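Local coordinates for SmhB (Serratia marcescens, PDB 6ZZ5), which is the B component of the tripartite alpha-pore-forming toxin Smh, determined here in its soluble form, and probably inserts into target membranes when the pore assembles, at residues Val76-Asn87 against Val321-Lys332. Sequence-based numbering, arbitrary orientation. Where two conformers were deposited one is given.
Sequences VTNIQDYFETQN and VTKVLDGTKIIK. With EDO (1,2-ethanediol), chain I.
Gln80 and Leu325 pack as reciprocal knobs into holes between two antiparallel helices of the alpha-helical bundle; the axes of 76-87, on the long helix 44-92, and 321-332, on the short helix 321-336, come within 9.2 Å, with 149° between their N-to-C directions. Leu325 enters among Gln80, Phe83, Glu84 and Asn87, its CD2 lying 3.6 Å from Gln80 O while CD1 turns to the amide of Asn87. Gln80, in turn, sits among Leu325, Thr328, Lys329 and Lys332. With CG anti to the backbone N (chi1 -174°), its chain extends across Thr328, and NE2 donates almost straight to Thr328 OG1, 2.8 Å away and in the amide plane. Thr328 OG1 in turn donates to Leu325 O at 2.6 Å, and the two bonds would restrict its rotation; Thr328 CG2 meanwhile faces Ile79. On the buried side, Val324 CG1 touches both Ile79 CG2 and Phe83 CD2, and Tyr82 CD2 lies over the centre of one face of the Phe83 ring. Met12 of helix 4-30 packs against both Ile79 and Thr328, adding a third helix to this layer. At the outer margin, Glu84 OE2 and Lys329 NZ stand 4.1 Å apart, beyond salt-bridge range. Water 1 links Asn87 ND2 to Thr322 OG1 at one end; at the other, the bent chain of Lys332 passes Val76 CG1 and its NZ donates to Thr77 OG1 at 2.6 Å.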
loop_
_atom_site.group_PDB
_atom_site.type_symbol
_atom_site.label_atom_id
_atom_site.label_comp_id
_atom_site.label_asym_id
_atom_site.label_seq_id
_atom_site.Cartn_x
_atom_site.Cartn_y
_atom_site.Cartn_z
ATOM N N VAL A 76 7.293 11.578 -2.480
ATOM C CA VAL A 76 7.134 11.869 -3.927
ATOM C C VAL A 76 7.465 13.353 -4.146
ATOM O O VAL A 76 8.104 13.662 -5.182
ATOM C CB VAL A 76 5.720 11.510 -4.439
ATOM C CG1 VAL A 76 5.548 11.963 -5.858
ATOM C CG2 VAL A 76 5.419 10.037 -4.294
ATOM N N THR A 77 6.979 14.246 -3.312
ATOM C CA THR A 77 7.307 15.698 -3.387
ATOM C C THR A 77 8.836 15.899 -3.285
ATOM O O THR A 77 9.416 16.757 -3.985
ATOM C CB THR A 77 6.608 16.488 -2.267
ATOM O OG1 THR A 77 5.218 16.197 -2.450
ATOM C CG2 THR A 77 6.888 17.980 -2.334
ATOM N N ASN A 78 9.488 15.138 -2.428
ATOM C CA ASN A 78 10.965 15.256 -2.216
ATOM C C ASN A 78 11.688 14.814 -3.484
ATOM O O ASN A 78 12.661 15.445 -3.836
ATOM C CB ASN A 78 11.440 14.421 -1.021
ATOM C CG ASN A 78 10.936 14.951 0.292
ATOM O OD1 ASN A 78 10.489 16.091 0.348
ATOM N ND2 ASN A 78 11.039 14.162 1.352
ATOM N N ILE A 79 11.235 13.733 -4.131
ATOM C CA ILE A 79 11.824 13.289 -5.407
ATOM C C ILE A 79 11.667 14.445 -6.393
ATOM O O ILE A 79 12.602 14.759 -7.100
ATOM C CB ILE A 79 11.161 11.991 -5.895
ATOM C CG1 ILE A 79 11.455 10.854 -4.889
ATOM C CG2 ILE A 79 11.628 11.673 -7.297
ATOM C CD1 ILE A 79 10.858 9.548 -5.254
ATOM N N GLN A 80 10.467 15.009 -6.501
ATOM C CA GLN A 80 10.211 16.092 -7.454
ATOM C C GLN A 80 11.219 17.211 -7.161
ATOM O O GLN A 80 11.840 17.712 -8.123
ATOM C CB GLN A 80 8.787 16.597 -7.346
ATOM C CG GLN A 80 8.420 17.613 -8.406
ATOM C CD GLN A 80 6.957 17.945 -8.346
ATOM O OE1 GLN A 80 6.630 18.952 -7.797
ATOM N NE2 GLN A 80 6.084 17.078 -8.842
ATOM N N ASP A 81 11.342 17.615 -5.907
ATOM C CA ASP A 81 12.166 18.803 -5.560
ATOM C C ASP A 81 13.636 18.451 -5.809
ATOM O O ASP A 81 14.361 19.337 -6.301
ATOM C CB ASP A 81 11.962 19.310 -4.144
ATOM C CG ASP A 81 12.928 20.453 -3.832
ATOM O OD1 ASP A 81 13.052 21.429 -4.661
ATOM O OD2 ASP A 81 13.652 20.271 -2.868
ATOM N N TYR A 82 14.050 17.222 -5.531
ATOM C CA TYR A 82 15.446 16.784 -5.802
ATOM C C TYR A 82 15.749 16.946 -7.303
ATOM O O TYR A 82 16.725 17.578 -7.665
ATOM C CB TYR A 82 15.793 15.361 -5.329
ATOM C CG TYR A 82 17.153 15.052 -5.882
ATOM C CD1 TYR A 82 18.292 15.553 -5.274
ATOM C CD2 TYR A 82 17.281 14.471 -7.127
ATOM C CE1 TYR A 82 19.540 15.400 -5.853
ATOM C CE2 TYR A 82 18.521 14.337 -7.737
ATOM C CZ TYR A 82 19.654 14.841 -7.113
ATOM O OH TYR A 82 20.873 14.747 -7.725
ATOM N N PHE A 83 14.902 16.412 -8.181
ATOM C CA PHE A 83 15.159 16.373 -9.621
ATOM C C PHE A 83 14.985 17.776 -10.206
ATOM O O PHE A 83 15.702 18.087 -11.175
ATOM C CB PHE A 83 14.382 15.237 -10.301
ATOM C CG PHE A 83 15.067 13.915 -10.101
ATOM C CD1 PHE A 83 16.323 13.673 -10.638
ATOM C CD2 PHE A 83 14.525 12.941 -9.261
ATOM C CE1 PHE A 83 16.974 12.461 -10.418
ATOM C CE2 PHE A 83 15.197 11.748 -9.034
ATOM C CZ PHE A 83 16.415 11.508 -9.606
ATOM N N GLU A 84 14.097 18.602 -9.668
ATOM C CA GLU A 84 14.023 20.019 -10.092
ATOM C C GLU A 84 15.356 20.727 -9.743
ATOM O O GLU A 84 15.859 21.516 -10.525
ATOM C CB GLU A 84 12.809 20.744 -9.482
ATOM C CG GLU A 84 11.479 20.295 -10.041
ATOM C CD GLU A 84 11.225 20.658 -11.499
ATOM O OE1 GLU A 84 12.091 21.328 -12.097
ATOM O OE2 GLU A 84 10.121 20.295 -12.013
ATOM N N THR A 85 15.908 20.463 -8.582
ATOM C CA THR A 85 17.198 21.061 -8.160
ATOM C C THR A 85 18.312 20.491 -9.066
ATOM O O THR A 85 19.187 21.259 -9.468
ATOM C CB THR A 85 17.463 20.747 -6.697
ATOM O OG1 THR A 85 16.400 21.315 -5.920
ATOM C CG2 THR A 85 18.779 21.331 -6.254
ATOM N N GLN A 86 18.264 19.218 -9.405
ATOM C CA GLN A 86 19.277 18.613 -10.294
ATOM C C GLN A 86 19.155 19.285 -11.661
ATOM O O GLN A 86 20.196 19.607 -12.247
ATOM C CB GLN A 86 19.186 17.105 -10.334
ATOM C CG GLN A 86 20.374 16.475 -11.055
ATOM C CD GLN A 86 20.292 14.977 -11.188
ATOM O OE1 GLN A 86 20.572 14.248 -10.232
ATOM N NE2 GLN A 86 19.899 14.521 -12.366
ATOM N N ASN A 87 17.944 19.500 -12.159
ATOM C CA ASN A 87 17.772 20.189 -13.473
ATOM C C ASN A 87 18.258 21.646 -13.386
ATOM O O ASN A 87 18.722 22.205 -14.414
ATOM C CB ASN A 87 16.342 20.119 -14.006
ATOM C CG ASN A 87 16.075 18.875 -14.831
ATOM O OD1 ASN A 87 16.991 18.057 -15.077
ATOM N ND2 ASN A 87 14.802 18.720 -15.220
ATOM N N VAL A 321 15.508 12.332 -16.509
ATOM C CA VAL A 321 14.927 13.181 -15.437
ATOM C C VAL A 321 13.470 13.510 -15.796
ATOM O O VAL A 321 12.611 13.524 -14.902
ATOM C CB VAL A 321 15.801 14.391 -15.126
ATOM C CG1 VAL A 321 15.117 15.301 -14.161
ATOM C CG2 VAL A 321 17.156 13.894 -14.615
ATOM N N THR A 322 13.157 13.681 -17.053
ATOM C CA THR A 322 11.825 14.164 -17.460
ATOM C C THR A 322 10.782 13.100 -17.093
ATOM O O THR A 322 9.701 13.450 -16.620
ATOM C CB THR A 322 11.795 14.524 -18.945
ATOM O OG1 THR A 322 12.595 15.716 -19.054
ATOM C CG2 THR A 322 10.383 14.790 -19.380
ATOM N N LYS A 323 11.130 11.841 -17.269
ATOM C CA LYS A 323 10.206 10.727 -16.964
ATOM C C LYS A 323 9.932 10.704 -15.448
ATOM O O LYS A 323 8.790 10.554 -15.035
ATOM C CB LYS A 323 10.811 9.437 -17.522
ATOM C CG LYS A 323 10.124 8.134 -17.091
ATOM C CD LYS A 323 10.840 6.904 -17.652
ATOM C CE LYS A 323 12.283 6.854 -17.172
ATOM N NZ LYS A 323 12.977 5.611 -17.573
ATOM N N VAL A 324 10.937 10.898 -14.613
ATOM C CA VAL A 324 10.756 10.917 -13.163
ATOM C C VAL A 324 9.908 12.127 -12.791
ATOM O O VAL A 324 8.958 11.974 -11.962
ATOM C CB VAL A 324 12.077 10.870 -12.393
ATOM C CG1 VAL A 324 11.784 10.919 -10.922
ATOM C CG2 VAL A 324 12.860 9.629 -12.788
ATOM N N LEU A 325 10.191 13.300 -13.338
ATOM C CA LEU A 325 9.391 14.498 -12.984
ATOM C C LEU A 325 7.905 14.319 -13.397
ATOM O O LEU A 325 7.004 14.640 -12.586
ATOM C CB LEU A 325 10.009 15.749 -13.627
ATOM C CG LEU A 325 11.295 16.251 -12.938
ATOM C CD1 LEU A 325 11.861 17.413 -13.710
ATOM C CD2 LEU A 325 11.084 16.636 -11.464
ATOM N N ASP A 326 7.648 13.854 -14.611
ATOM C CA ASP A 326 6.271 13.523 -15.089
ATOM C C ASP A 326 5.603 12.571 -14.073
ATOM O O ASP A 326 4.426 12.799 -13.724
ATOM C CB ASP A 326 6.313 12.879 -16.474
ATOM C CG ASP A 326 6.649 13.818 -17.612
ATOM O OD1 ASP A 326 6.720 15.037 -17.371
ATOM O OD2 ASP A 326 6.748 13.336 -18.761
ATOM N N GLY A 327 6.309 11.531 -13.658
ATOM C CA GLY A 327 5.806 10.531 -12.685
ATOM C C GLY A 327 5.406 11.191 -11.393
ATOM O O GLY A 327 4.322 10.897 -10.876
ATOM N N THR A 328 6.265 12.056 -10.831
ATOM C CA THR A 328 5.940 12.715 -9.545
ATOM C C THR A 328 4.614 13.462 -9.692
ATOM O O THR A 328 3.839 13.457 -8.720
ATOM C CB THR A 328 7.030 13.686 -9.048
ATOM O OG1 THR A 328 7.208 14.780 -9.969
ATOM C CG2 THR A 328 8.341 12.939 -8.816
ATOM N N LYS A 329 4.385 14.123 -10.811
ATOM C CA LYS A 329 3.189 14.988 -11.018
ATOM C C LYS A 329 1.947 14.077 -11.138
ATOM O O LYS A 329 0.899 14.372 -10.507
ATOM C CB LYS A 329 3.307 15.851 -12.283
ATOM C CG LYS A 329 4.404 16.931 -12.252
ATOM C CD LYS A 329 4.535 17.694 -13.588
ATOM C CE LYS A 329 5.899 18.313 -13.858
ATOM N NZ LYS A 329 6.187 19.320 -12.824
ATOM N N ILE A 330 2.065 13.017 -11.902
ATOM C CA ILE A 330 0.926 12.072 -12.159
ATOM C C ILE A 330 0.611 11.360 -10.846
ATOM O O ILE A 330 -0.571 11.299 -10.476
ATOM C CB ILE A 330 1.223 11.106 -13.298
ATOM C CG1 ILE A 330 1.550 11.855 -14.597
ATOM C CG2 ILE A 330 0.034 10.156 -13.497
ATOM C CD1 ILE A 330 2.214 10.978 -15.638
ATOM N N ILE A 331 1.632 10.918 -10.149
ATOM C CA ILE A 331 1.452 10.182 -8.877
ATOM C C ILE A 331 0.761 11.084 -7.874
ATOM O O ILE A 331 -0.251 10.645 -7.257
ATOM C CB ILE A 331 2.764 9.574 -8.367
ATOM C CG1 ILE A 331 3.174 8.447 -9.303
ATOM C CG2 ILE A 331 2.637 9.092 -6.949
ATOM C CD1 ILE A 331 4.543 7.948 -9.047
ATOM N N LYS A 332 1.222 12.321 -7.712
ATOM C CA LYS A 332 0.539 13.195 -6.724
ATOM C C LYS A 332 -0.955 13.340 -7.065
ATOM O O LYS A 332 -1.800 13.302 -6.127
ATOM C CB LYS A 332 1.305 14.502 -6.600
ATOM C CG LYS A 332 2.600 14.328 -5.801
ATOM C CD LYS A 332 3.553 15.511 -5.955
ATOM C CE LYS A 332 2.931 16.774 -5.441
ATOM N NZ LYS A 332 3.553 17.149 -4.172
HETATM C C1 EDO I . 23.801 12.599 -11.505
HETATM O O1 EDO I . 23.955 11.416 -12.271
HETATM C C2 EDO I . 23.084 12.339 -10.241
HETATM O O2 EDO I . 21.773 11.858 -10.470
HETATM O O HOH W 1 14.467 16.673 -17.447
#